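Cysteine protease (Xylella fastidiosa, PDB 3OIS) probably acts as a papain-family (C1) cysteine peptidase, cleaving peptide bonds in proteins, and also binds the nucleotide uridine-5'-diphosphate. Local coordinates at residues G34-D38 / D281-V285; G207-S213 / D231-H237; G243-E247 / W268-E272. All blocks are in the same frame, centred on the assembly; numbering follows the deposited sequence.

All three contacts reach one antiparallel sheet of the papain-like fold. Contacts 1 and 2, centres about 14 Å apart, touch through two probable hydrogen bonds: Asp-281 O to Gly-207 N (3.0 Å), between the neighbouring strands 280-287 and 204-211, and Tyr-35 N to Gly-236 O (3.0 Å), from the N-terminal segment to strand 233-245. Contacts 2 and 3 share strand 233-245, centres about 18 Å apart, and meet where Phe-208 CD2 packs on Met-269 CE. The centres of contacts 1 and 3 lie about 19 Å apart. Along the chain, contacts 2 and 3 follow one another within the loop closed by contact 1, which joins the N-terminal segment to the sheet close to the UDP site.

Contact 1 (G34-D38 / D281-V285)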
loop_
_atom_site.group_PDB
_atom_site.type_symbol
_atom_site.label_atom_id
_atom_site.label_comp_id
_atom_site.label_asym_id
_atom_site.label_seq_id
_atom_site.Cartn_x
_atom_site.Cartn_y
_atom_site.Cartn_z
ATOM N N GLY A 34 0.934 -5.625 7.489
ATOM C CA GLY A 34 0.409 -4.422 8.109
ATOM C C GLY A 34 -0.966 -3.923 7.692
ATOM O O GLY A 34 -1.401 -2.831 8.110
ATOM N N TYR A 35 -1.622 -4.624 6.790
ATOM C CA TYR A 35 -2.933 -4.177 6.344
ATOM C C TYR A 35 -4.026 -4.758 7.272
ATOM O O TYR A 35 -4.053 -5.939 7.525
ATOM C CB TYR A 35 -3.143 -4.726 4.912
ATOM C CG TYR A 35 -4.581 -4.820 4.427
ATOM C CD1 TYR A 35 -5.394 -3.671 4.209
ATOM C CD2 TYR A 35 -5.149 -6.072 4.187
ATOM C CE1 TYR A 35 -6.749 -3.786 3.708
ATOM C CE2 TYR A 35 -6.498 -6.182 3.706
ATOM C CZ TYR A 35 -7.277 -5.050 3.488
ATOM O OH TYR A 35 -8.596 -5.220 2.962
ATOM N N ILE A 36 -4.916 -3.881 7.730
ATOM C CA ILE A 36 -6.133 -4.309 8.458
ATOM C C ILE A 36 -7.288 -3.877 7.567
ATOM O O ILE A 36 -7.252 -2.743 7.029
ATOM C CB ILE A 36 -6.248 -3.459 9.744
ATOM C CG1 ILE A 36 -5.040 -3.572 10.773
ATOM C CG2 ILE A 36 -7.628 -3.908 10.463
ATOM C CD1 ILE A 36 -5.031 -2.423 12.029
ATOM N N PRO A 37 -8.287 -4.742 7.317
ATOM C CA PRO A 37 -9.393 -4.333 6.471
ATOM C C PRO A 37 -10.054 -3.049 6.954
ATOM O O PRO A 37 -10.234 -2.833 8.138
ATOM C CB PRO A 37 -10.362 -5.536 6.564
ATOM C CG PRO A 37 -9.400 -6.711 6.863
ATOM C CD PRO A 37 -8.493 -6.077 7.904
ATOM N N ASP A 38 -10.469 -2.198 6.005
ATOM C CA ASP A 38 -11.105 -0.929 6.341
ATOM C C ASP A 38 -12.471 -1.236 7.000
ATOM O O ASP A 38 -13.238 -2.017 6.456
ATOM C CB ASP A 38 -11.524 -0.156 5.058
ATOM C CG ASP A 38 -10.408 0.640 4.396
ATOM O OD1 ASP A 38 -9.323 0.800 4.985
ATOM O OD2 ASP A 38 -10.716 1.195 3.284
ATOM N N ASP A 281 -9.291 -6.572 -1.216
ATOM C CA ASP A 281 -10.352 -5.641 -0.944
ATOM C C ASP A 281 -9.713 -4.244 -0.832
ATOM O O ASP A 281 -8.503 -4.097 -0.938
ATOM C CB ASP A 281 -10.999 -6.071 0.362
ATOM C CG ASP A 281 -12.309 -5.374 0.665
ATOM O OD1 ASP A 281 -12.775 -5.657 1.828
ATOM O OD2 ASP A 281 -12.913 -4.676 -0.169
ATOM N N ASP A 282 -10.515 -3.202 -0.617
ATOM C CA ASP A 282 -10.055 -1.869 -0.221
ATOM C C ASP A 282 -9.144 -1.251 -1.290
ATOM O O ASP A 282 -8.018 -0.829 -1.018
ATOM C CB ASP A 282 -9.446 -1.830 1.217
ATOM C CG ASP A 282 -10.475 -2.282 2.270
ATOM O OD1 ASP A 282 -11.680 -1.919 2.093
ATOM O OD2 ASP A 282 -10.125 -3.157 3.124
ATOM N N PHE A 283 -9.721 -1.193 -2.474
ATOM C CA PHE A 283 -9.068 -0.581 -3.657
ATOM C C PHE A 283 -9.346 0.919 -3.622
ATOM O O PHE A 283 -10.506 1.302 -3.639
ATOM C CB PHE A 283 -9.738 -1.146 -4.912
ATOM C CG PHE A 283 -9.547 -2.646 -5.088
ATOM C CD1 PHE A 283 -8.421 -3.137 -5.729
ATOM C CD2 PHE A 283 -10.401 -3.546 -4.472
ATOM C CE1 PHE A 283 -8.165 -4.451 -5.834
ATOM C CE2 PHE A 283 -10.155 -4.960 -4.558
ATOM C CZ PHE A 283 -9.063 -5.423 -5.291
ATOM N N TRP A 284 -8.317 1.753 -3.564
ATOM C CA TRP A 284 -8.458 3.243 -3.420
ATOM C C TRP A 284 -7.525 3.946 -4.381
ATOM O O TRP A 284 -6.360 3.475 -4.620
ATOM C CB TRP A 284 -7.968 3.711 -2.085
ATOM C CG TRP A 284 -8.933 3.393 -0.942
ATOM C CD1 TRP A 284 -8.782 2.404 -0.033
ATOM C CD2 TRP A 284 -10.076 4.184 -0.536
ATOM N NE1 TRP A 284 -9.813 2.505 0.949
ATOM C CE2 TRP A 284 -10.587 3.598 0.650
ATOM C CE3 TRP A 284 -10.676 5.367 -1.025
ATOM C CZ2 TRP A 284 -11.708 4.126 1.315
ATOM C CZ3 TRP A 284 -11.845 5.876 -0.394
ATOM C CH2 TRP A 284 -12.326 5.248 0.758
ATOM N N VAL A 285 -8.035 5.082 -4.865
ATOM C CA VAL A 285 -7.273 6.043 -5.737
ATOM C C VAL A 285 -7.199 7.357 -5.009
ATOM O O VAL A 285 -8.202 7.805 -4.419
ATOM C CB VAL A 285 -8.012 6.306 -7.050
ATOM C CG1 VAL A 285 -7.142 7.183 -8.000
ATOM C CG2 VAL A 285 -8.367 5.039 -7.685
#
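The carboxylate of Asp-282 reaches across to 34-38 and offers one oxygen, OD2, to two donors. Tyr-35 OH gives it a hydrogen bond of 2.6 Å, meeting OD2 on the anti side and 33° out of the carboxylate plane. From the opposite face comes the backbone N of Asp-38, 3.1 Å from Asp-282 OD2, with its N-H almost straight on the oxygen. Tyr-35 holds CG anti to its own backbone N (chi1 159°), a setting that carries the ring toward strand 280-287. The tyrosine side chain runs nearly perpendicular to that of Asp-282, with OD2 at the ring edge.

The side chains of Asp-38 and Asp-282 pass one another head to tail, carboxylate planes 33° apart, bringing Asp-38 OD2 to 3.5 Å from Asp-282 OD1, two acceptors without a bond. Instead, Asp-38 OD2 turns its syn lone pair to the indole of Trp-284, whose NE1 donates at 2.8 Å exactly in the ring plane. Arg-186 forms salt bridges to both aspartates, and Arg-127 N bonds the other oxygen of Asp-38. Trp-284 also meets the ring of Tyr-184, a UDP-binding residue, close to the bound UDP.

Two like charges are therefore held side by side, their repulsion probably offset by Arg-186 and by the donors of Tyr-35, Asp-38 and Trp-284. This polar network ties the N-terminal segment to the last strand beside the nucleotide pocket.

Contact 2 (G207-S213 / D231-H237); sequences GFSVYNS and DTLEGGH
Asp-231 OD2 is held by two donors: Ser-213 OG, which bonds it at 2.6 Å from above the carboxylate plane, and Thr-228 N. Further along, the carbonyl oxygen of Val-210 is faced by two successive amides of the other strand: Glu-234 N bonds to Val-210 O at 2.8 Å, and Gly-235 N makes a weak bond to the same oxygen at 3.5 Å. This is a classic beta bulge in the antiparallel pairing of strands 204-211 and 233-245. Beyond it the strands pair regularly. Val-210 N donates to Gly-235 O, and Phe-208 and His-237 form a hydrogen-bonded pair through both backbone groups, Phe-208 N lying 2.7 Å from His-237 O.

On the face carrying Phe-208, Val-210 and His-237, the phenyl and histidine side chains run alongside each other in one direction, their rings oblique with planes 65° apart. His-237 CB sits over one face of the Phe-208 ring, and Val-210 CG2 packs on this CB at 3.6 Å. The other face carries Tyr-211, over whose ring Leu-233 passes: its CA makes a CH-pi contact, 4.2 Å from the ring centroid, while CD1 lies over the same ring toward the rim and reaches on to Ser-209 CB at 3.5 Å.

Where the strand turns into helix 212-215, with Tyr-211 as the N-cap residue, side chains join the backbone bonding. Asn-212 and Thr-232 bond twice: Asn-212 N to Thr-232 O, and Thr-232 N to Asn-212 OD1 at 2.7 Å, the latter donor above the amide plane. Asn-212 CG lies between its backbone N and carbonyl carbon (chi1 72°), which brings OD1 to Thr-232 N, just before the strand. With two donors on Asp-231 OD2 and paired bonds at Asn-212, the helix start is fastened to the approach of the returning strand.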
loop_
_atom_site.group_PDB
_atom_site.type_symbol
_atom_site.label_atom_id
_atom_site.label_comp_id
_atom_site.label_asym_id
_atom_site.label_seq_id
_atom_site.Cartn_x
_atom_site.Cartn_y
_atom_site.Cartn_z
ATOM N N GLY A 207 -5.556 -3.945 -0.600
ATOM C CA GLY A 207 -5.146 -4.834 0.476
ATOM C C GLY A 207 -5.414 -6.264 0.037
ATOM O O GLY A 207 -6.347 -6.552 -0.747
ATOM N N PHE A 208 -4.639 -7.227 0.479
ATOM C CA PHE A 208 -4.999 -8.572 0.161
ATOM C C PHE A 208 -4.503 -9.572 1.224
ATOM O O PHE A 208 -3.548 -9.281 2.002
ATOM C CB PHE A 208 -4.478 -8.970 -1.251
ATOM C CG PHE A 208 -2.971 -8.971 -1.420
ATOM C CD1 PHE A 208 -2.233 -7.769 -1.638
ATOM C CD2 PHE A 208 -2.274 -10.194 -1.426
ATOM C CE1 PHE A 208 -0.828 -7.834 -1.903
ATOM C CE2 PHE A 208 -0.881 -10.253 -1.696
ATOM C CZ PHE A 208 -0.157 -9.070 -1.881
ATOM N N SER A 209 -5.096 -10.757 1.229
ATOM C CA SER A 209 -4.578 -11.807 2.129
ATOM C C SER A 209 -3.430 -12.505 1.481
ATOM O O SER A 209 -3.535 -12.891 0.294
ATOM C CB SER A 209 -5.685 -12.814 2.438
ATOM O OG SER A 209 -6.665 -12.151 3.244
ATOM N N VAL A 210 -2.427 -12.772 2.288
ATOM C CA VAL A 210 -1.183 -13.454 1.847
ATOM C C VAL A 210 -1.143 -14.882 2.357
ATOM O O VAL A 210 -1.453 -15.099 3.544
ATOM C CB VAL A 210 0.068 -12.696 2.350
ATOM C CG1 VAL A 210 1.365 -13.509 2.076
ATOM C CG2 VAL A 210 0.086 -11.333 1.764
ATOM N N TYR A 211 -0.835 -15.878 1.476
ATOM C CA TYR A 211 -0.853 -17.305 1.882
ATOM C C TYR A 211 0.560 -17.885 1.751
ATOM O O TYR A 211 1.420 -17.328 1.009
ATOM C CB TYR A 211 -1.812 -18.089 0.967
ATOM C CG TYR A 211 -3.245 -17.795 1.323
ATOM C CD1 TYR A 211 -3.965 -18.714 2.131
ATOM C CD2 TYR A 211 -3.856 -16.611 0.952
ATOM C CE1 TYR A 211 -5.262 -18.469 2.452
ATOM C CE2 TYR A 211 -5.163 -16.363 1.295
ATOM C CZ TYR A 211 -5.857 -17.304 2.040
ATOM O OH TYR A 211 -7.144 -17.048 2.451
ATOM N N ASN A 212 0.784 -19.006 2.464
ATOM C CA ASN A 212 2.131 -19.614 2.459
ATOM C C ASN A 212 2.500 -20.129 1.030
ATOM O O ASN A 212 3.678 -20.388 0.746
ATOM C CB ASN A 212 2.164 -20.791 3.427
ATOM C CG ASN A 212 1.391 -21.975 2.892
ATOM O OD1 ASN A 212 0.258 -21.843 2.447
ATOM N ND2 ASN A 212 2.035 -23.149 2.847
ATOM N N SER A 213 1.523 -20.248 0.138
ATOM C CA SER A 213 1.865 -20.733 -1.235
ATOM C C SER A 213 2.700 -19.695 -2.017
ATOM O O SER A 213 3.367 -20.010 -3.054
ATOM C CB SER A 213 0.617 -21.079 -1.988
ATOM O OG SER A 213 -0.423 -20.125 -1.882
ATOM N N ASP A 231 -3.730 -24.226 1.644
ATOM C CA ASP A 231 -2.690 -23.281 1.987
ATOM C C ASP A 231 -2.974 -22.728 3.364
ATOM O O ASP A 231 -4.041 -23.016 3.966
ATOM C CB ASP A 231 -2.693 -22.115 0.990
ATOM C CG ASP A 231 -2.181 -22.496 -0.392
ATOM O OD1 ASP A 231 -1.503 -23.547 -0.485
ATOM O OD2 ASP A 231 -2.437 -21.677 -1.312
ATOM N N THR A 232 -2.063 -21.957 3.911
ATOM C CA THR A 232 -2.332 -21.234 5.193
ATOM C C THR A 232 -2.293 -19.698 5.050
ATOM O O THR A 232 -1.403 -19.109 4.419
ATOM C CB THR A 232 -1.391 -21.739 6.326
ATOM O OG1 THR A 232 -1.325 -20.816 7.450
ATOM C CG2 THR A 232 -0.041 -21.963 5.785
ATOM N N LEU A 233 -3.263 -19.029 5.653
ATOM C CA LEU A 233 -3.242 -17.563 5.728
ATOM C C LEU A 233 -2.111 -17.109 6.608
ATOM O O LEU A 233 -1.998 -17.540 7.804
ATOM C CB LEU A 233 -4.621 -17.078 6.265
ATOM C CG LEU A 233 -4.738 -15.518 6.455
ATOM C CD1 LEU A 233 -4.688 -14.839 5.119
ATOM C CD2 LEU A 233 -6.159 -15.219 7.060
ATOM N N GLU A 234 -1.243 -16.262 6.070
ATOM C CA GLU A 234 -0.106 -15.660 6.823
ATOM C C GLU A 234 -0.290 -14.212 7.278
ATOM O O GLU A 234 0.356 -13.737 8.256
ATOM C CB GLU A 234 1.183 -15.712 5.994
ATOM C CG GLU A 234 1.551 -17.178 5.557
ATOM C CD GLU A 234 1.818 -18.100 6.761
ATOM O OE1 GLU A 234 2.445 -17.667 7.758
ATOM O OE2 GLU A 234 1.382 -19.239 6.749
ATOM N N GLY A 235 -1.106 -13.454 6.563
ATOM C CA GLY A 235 -1.249 -12.043 7.009
ATOM C C GLY A 235 -1.961 -11.221 5.933
ATOM O O GLY A 235 -2.346 -11.776 4.939
ATOM N N GLY A 236 -2.149 -9.941 6.237
ATOM C CA GLY A 236 -2.796 -8.955 5.396
ATOM C C GLY A 236 -1.750 -7.970 4.895
ATOM O O GLY A 236 -1.052 -7.385 5.713
ATOM N N HIS A 237 -1.686 -7.805 3.567
ATOM C CA HIS A 237 -0.675 -6.925 2.966
ATOM C C HIS A 237 -1.363 -5.868 2.126
ATOM O O HIS A 237 -2.527 -6.066 1.777
ATOM C CB HIS A 237 0.352 -7.721 2.129
ATOM C CG HIS A 237 1.616 -6.981 1.909
ATOM N ND1 HIS A 237 2.395 -7.075 0.763
ATOM C CD2 HIS A 237 2.265 -6.140 2.730
ATOM C CE1 HIS A 237 3.463 -6.317 0.904
ATOM N NE2 HIS A 237 3.403 -5.726 2.083
HETATM O O HOH W 1 -0.098 -25.280 1.182
#

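Contact 3 (G243-E247 / W268-E272); sequences GYDDE and WMPYE
Tyr-244 meets Tyr-271 through its ring atom CD2, which lies 3.5 Å from Tyr-271 OH, while its CB packs obliquely on Tyr-271 CE1 at 4.3 Å. With CG held between the backbone N and the carbonyl carbon (chi1 62°), the ring of Tyr-244 extends to helix 191-199, and its hydroxyl bonds Pro-58 O.

Asp-245 follows, its CB lying obliquely against the six-membered ring of the Trp-268 indole, 4.0 Å from CH2. Its carboxylate serves other partners: OD1 accepts the backbone N of Glu-247 at 2.9 Å, closing an Asx turn, while OD2 forms a salt bridge with Lys-60.

Asp-246 then supplies the hydrogen bond of the contact. Tyr-271 OH donates to its OD1 at 2.6 Å, on the anti side and close to the carboxylate plane. The carboxylate and the phenol ring stand 80° apart, and OD1 lies at the ring edge. Lys-195 forms a salt bridge to the same oxygen, so two partners fix OD1, and probably favours the ionised carboxylate.

Strand 250-254 pairs with 233-245 and 266-270, so across the middle of this antiparallel meander the contact joins the end of strand 233-245 and its following loop to strand 266-270 and the start of helix 271-274, in the sheet-rich half of the papain-like fold.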
loop_
_atom_site.group_PDB
_atom_site.type_symbol
_atom_site.label_atom_id
_atom_site.label_comp_id
_atom_site.label_asym_id
_atom_site.label_seq_id
_atom_site.Cartn_x
_atom_site.Cartn_y
_atom_site.Cartn_z
ATOM N N GLY A 243 -0.223 -1.768 -13.120
ATOM C CA GLY A 243 -0.396 -2.248 -14.510
ATOM C C GLY A 243 -1.059 -3.587 -14.631
ATOM O O GLY A 243 -1.479 -4.196 -13.646
ATOM N N TYR A 244 -1.329 -4.019 -15.871
ATOM C CA TYR A 244 -1.885 -5.346 -16.113
ATOM C C TYR A 244 -1.476 -5.859 -17.501
ATOM O O TYR A 244 -1.018 -5.073 -18.311
ATOM C CB TYR A 244 -3.425 -5.318 -16.036
ATOM C CG TYR A 244 -4.135 -4.438 -17.070
ATOM C CD1 TYR A 244 -4.536 -3.135 -16.803
ATOM C CD2 TYR A 244 -4.431 -4.986 -18.305
ATOM C CE1 TYR A 244 -5.211 -2.366 -17.777
ATOM C CE2 TYR A 244 -5.111 -4.261 -19.260
ATOM C CZ TYR A 244 -5.515 -2.970 -18.984
ATOM O OH TYR A 244 -6.208 -2.233 -19.959
ATOM N N ASP A 245 -1.613 -7.155 -17.717
ATOM C CA ASP A 245 -1.237 -7.721 -19.011
ATOM C C ASP A 245 -2.208 -8.806 -19.335
ATOM O O ASP A 245 -2.159 -9.904 -18.731
ATOM C CB ASP A 245 0.227 -8.203 -19.033
ATOM C CG ASP A 245 0.720 -8.442 -20.474
ATOM O OD1 ASP A 245 -0.144 -8.596 -21.346
ATOM O OD2 ASP A 245 1.924 -8.374 -20.751
ATOM N N ASP A 246 -3.122 -8.534 -20.280
ATOM C CA ASP A 246 -4.046 -9.611 -20.765
ATOM C C ASP A 246 -3.328 -10.832 -21.310
ATOM O O ASP A 246 -3.941 -11.912 -21.285
ATOM C CB ASP A 246 -5.021 -9.128 -21.836
ATOM C CG ASP A 246 -6.113 -8.266 -21.286
ATOM O OD1 ASP A 246 -6.295 -8.175 -20.027
ATOM O OD2 ASP A 246 -6.808 -7.634 -22.109
ATOM N N GLU A 247 -2.077 -10.699 -21.786
ATOM C CA GLU A 247 -1.341 -11.839 -22.367
ATOM C C GLU A 247 -1.185 -12.935 -21.322
ATOM O O GLU A 247 -1.295 -14.137 -21.628
ATOM C CB GLU A 247 0.017 -11.375 -22.908
ATOM C CG GLU A 247 0.910 -12.442 -23.638
ATOM C CD GLU A 247 0.279 -12.956 -24.939
ATOM O OE1 GLU A 247 -0.201 -12.133 -25.772
ATOM O OE2 GLU A 247 0.270 -14.208 -25.108
ATOM N N TRP A 268 3.525 -10.288 -10.104
ATOM C CA TRP A 268 2.326 -10.425 -10.906
ATOM C C TRP A 268 1.285 -11.155 -10.109
ATOM O O TRP A 268 1.578 -12.247 -9.535
ATOM C CB TRP A 268 2.600 -11.316 -12.124
ATOM C CG TRP A 268 3.423 -10.688 -13.286
ATOM C CD1 TRP A 268 4.638 -11.153 -13.769
ATOM C CD2 TRP A 268 3.016 -9.627 -14.181
ATOM N NE1 TRP A 268 5.027 -10.418 -14.880
ATOM C CE2 TRP A 268 4.076 -9.459 -15.132
ATOM C CE3 TRP A 268 1.909 -8.755 -14.227
ATOM C CZ2 TRP A 268 4.054 -8.463 -16.099
ATOM C CZ3 TRP A 268 1.858 -7.819 -15.257
ATOM C CH2 TRP A 268 2.946 -7.659 -16.147
ATOM N N MET A 269 0.081 -10.560 -10.052
ATOM C CA MET A 269 -1.042 -11.117 -9.314
ATOM C C MET A 269 -2.126 -11.565 -10.330
ATOM O O MET A 269 -2.563 -10.754 -11.088
ATOM C CB MET A 269 -1.698 -10.073 -8.371
ATOM C CG MET A 269 -2.907 -10.710 -7.624
ATOM S SD MET A 269 -3.564 -9.519 -6.354
ATOM C CE MET A 269 -2.352 -9.781 -5.030
ATOM N N PRO A 270 -2.599 -12.813 -10.279
ATOM C CA PRO A 270 -3.598 -13.280 -11.266
ATOM C C PRO A 270 -4.907 -12.481 -11.216
ATOM O O PRO A 270 -5.323 -12.043 -10.153
ATOM C CB PRO A 270 -3.928 -14.727 -10.826
ATOM C CG PRO A 270 -2.824 -15.105 -9.817
ATOM C CD PRO A 270 -2.202 -13.843 -9.302
ATOM N N TYR A 271 -5.545 -12.288 -12.367
ATOM C CA TYR A 271 -6.877 -11.720 -12.391
ATOM C C TYR A 271 -7.853 -12.352 -11.418
ATOM O O TYR A 271 -8.636 -11.645 -10.774
ATOM C CB TYR A 271 -7.445 -11.892 -13.823
ATOM C CG TYR A 271 -6.832 -10.929 -14.828
ATOM C CD1 TYR A 271 -5.721 -10.116 -14.522
ATOM C CD2 TYR A 271 -7.318 -10.860 -16.128
ATOM C CE1 TYR A 271 -5.177 -9.253 -15.487
ATOM C CE2 TYR A 271 -6.731 -9.984 -17.123
ATOM C CZ TYR A 271 -5.671 -9.198 -16.796
ATOM O OH TYR A 271 -5.090 -8.335 -17.739
ATOM N N GLU A 272 -7.789 -13.683 -11.284
ATOM C CA GLU A 272 -8.742 -14.411 -10.392
ATOM C C GLU A 272 -8.424 -14.151 -8.902
ATOM O O GLU A 272 -9.279 -14.399 -8.022
ATOM C CB GLU A 272 -8.620 -15.930 -10.651
ATOM C CG GLU A 272 -8.916 -16.451 -12.104
ATOM C CD GLU A 272 -7.785 -16.227 -13.181
ATOM O OE1 GLU A 272 -8.079 -16.536 -14.385
ATOM O OE2 GLU A 272 -6.629 -15.735 -12.878
#